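Local coordinates for TRAP-type transporter, periplasmic component (Cupriavidus necator, PDB 4P8B), which probably serves as the periplasmic binding component of a TRAP transporter, capturing (S)-2-acetolactate for uptake into the cell, at residues K67-G71 with T72-A76. Residues are numbered along the deposited sequence; the frame is centred on the assembly and turned at random.
Sequences KLYPG and TSLVA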
loop_
_atom_site.group_PDB
_atom_site.type_symbol
_atom_site.label_atom_id
_atom_site.label_comp_id
_atom_site.label_asym_id
_atom_site.label_seq_id
_atom_site.Cartn_x
_atom_site.Cartn_y
_atom_site.Cartn_z
ATOM N N LYS A 67 -14.058 -10.718 12.997
ATOM C CA LYS A 67 -13.426 -11.805 12.280
ATOM C C LYS A 67 -12.664 -11.228 11.089
ATOM O O LYS A 67 -13.191 -10.385 10.358
ATOM C CB LYS A 67 -14.473 -12.806 11.802
ATOM C CG LYS A 67 -13.889 -13.923 10.936
ATOM C CD LYS A 67 -14.901 -15.028 10.643
ATOM C CE LYS A 67 -15.199 -15.859 11.881
ATOM N NZ LYS A 67 -14.091 -16.796 12.211
ATOM N N LEU A 68 -11.441 -11.721 10.893
ATOM C CA LEU A 68 -10.602 -11.330 9.763
ATOM C C LEU A 68 -10.938 -12.155 8.520
ATOM O O LEU A 68 -11.141 -13.364 8.593
ATOM C CB LEU A 68 -9.123 -11.505 10.111
ATOM C CG LEU A 68 -8.402 -10.344 10.805
ATOM C CD1 LEU A 68 -9.174 -9.712 11.936
ATOM C CD2 LEU A 68 -7.028 -10.863 11.284
ATOM N N TYR A 69 -11.017 -11.472 7.387
ATOM C CA TYR A 69 -11.235 -12.099 6.092
ATOM C C TYR A 69 -10.076 -11.728 5.172
ATOM O O TYR A 69 -10.169 -10.803 4.362
ATOM C CB TYR A 69 -12.564 -11.635 5.493
ATOM C CG TYR A 69 -13.779 -12.244 6.164
ATOM C CD1 TYR A 69 -14.275 -11.729 7.363
ATOM C CD2 TYR A 69 -14.431 -13.342 5.605
ATOM C CE1 TYR A 69 -15.398 -12.278 7.968
ATOM C CE2 TYR A 69 -15.552 -13.895 6.202
ATOM C CZ TYR A 69 -16.011 -13.368 7.375
ATOM O OH TYR A 69 -17.125 -13.948 7.954
ATOM N N PRO A 70 -8.959 -12.452 5.293
ATOM C CA PRO A 70 -7.808 -12.184 4.426
ATOM C C PRO A 70 -8.038 -12.653 2.996
ATOM O O PRO A 70 -8.985 -13.388 2.692
ATOM C CB PRO A 70 -6.683 -12.956 5.103
ATOM C CG PRO A 70 -7.370 -14.099 5.792
ATOM C CD PRO A 70 -8.700 -13.548 6.245
ATOM N N GLY A 71 -7.135 -12.262 2.124
ATOM C CA GLY A 71 -7.268 -12.545 0.716
ATOM C C GLY A 71 -8.337 -11.749 0.003
ATOM O O GLY A 71 -8.668 -12.030 -1.140
ATOM N N THR A 72 -8.913 -10.759 0.683
ATOM C CA THR A 72 -10.029 -9.989 0.138
ATOM C C THR A 72 -11.170 -10.905 -0.311
ATOM O O THR A 72 -11.880 -10.632 -1.263
ATOM C CB THR A 72 -9.613 -8.976 -0.999
ATOM O OG1 THR A 72 -8.253 -9.146 -1.388
ATOM C CG2 THR A 72 -9.732 -7.571 -0.511
ATOM N N SER A 73 -11.398 -11.968 0.446
ATOM C CA SER A 73 -12.441 -12.927 0.089
ATOM C C SER A 73 -13.836 -12.310 0.072
ATOM O O SER A 73 -14.700 -12.787 -0.661
ATOM C CB SER A 73 -12.455 -14.127 1.039
ATOM O OG SER A 73 -12.895 -13.737 2.329
ATOM N N LEU A 74 -14.062 -11.251 0.848
ATOM C CA LEU A 74 -15.387 -10.657 0.884
ATOM C C LEU A 74 -15.778 -10.025 -0.450
ATOM O O LEU A 74 -16.966 -9.783 -0.689
ATOM C CB LEU A 74 -15.478 -9.643 2.028
ATOM C CG LEU A 74 -15.476 -10.293 3.415
ATOM C CD1 LEU A 74 -15.266 -9.280 4.537
ATOM C CD2 LEU A 74 -16.767 -11.030 3.642
ATOM N N VAL A 75 -14.789 -9.723 -1.294
ATOM C CA VAL A 75 -15.040 -9.305 -2.680
ATOM C C VAL A 75 -14.428 -10.297 -3.694
ATOM O O VAL A 75 -14.009 -9.921 -4.782
ATOM C CB VAL A 75 -14.547 -7.848 -2.965
ATOM C CG1 VAL A 75 -15.463 -6.864 -2.268
ATOM C CG2 VAL A 75 -13.106 -7.651 -2.514
ATOM N N ALA A 76 -14.367 -11.578 -3.325
ATOM C CA ALA A 76 -13.879 -12.635 -4.220
ATOM C C ALA A 76 -12.496 -12.327 -4.789
ATOM O O ALA A 76 -12.193 -12.629 -5.947
ATOM C CB ALA A 76 -14.902 -12.890 -5.328
HETATM O O HOH W 1 -12.150 -9.739 2.624
HETATM O O HOH W 2 -11.164 -14.452 3.985
#
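Tyr69 and Leu74 close a water-bridged turn at the end of edge strand 66-69 of the mixed five-stranded sheet of this TRAP protein. Leu74 CD2 lies over one face of the Tyr69 ring, 4.1 Å from its centroid and 20° off the normal, a CH-pi contact; CD1 instead meets the root of the ring, 3.7 Å from Tyr69 CG. Tyr69 CG stands anti to its own carbonyl carbon (chi1 -74°), which sets the ring beside Leu74, and the two side chains cross at about a right angle. Ser73 OG takes the ring edge, in plane, 3.6 Å from Tyr69 CD2.

Gly71 and Thr72 both take positive phi (72° at Gly71) and together turn the chain back; Val75 N then donates a hydrogen bond to Thr72 O (3.0 Å). Further out, backbone hydrogen bonds from Tyr69 to Met35 and Leu37, and from Thr72 to Leu37, tie the turn to the neighbouring strand and its following loop. The Thr72 side chain is buried, about 4 Å from that of Gln79, an acetolactate-binding residue. Between 67-71 and 72-76 the polar link runs through two waters: one donates to Tyr69 O and accepts from Leu74 N at 3.0 Å, while the second sits 2.7 Å from Pro70 O and 2.5 Å from Ser73 OG.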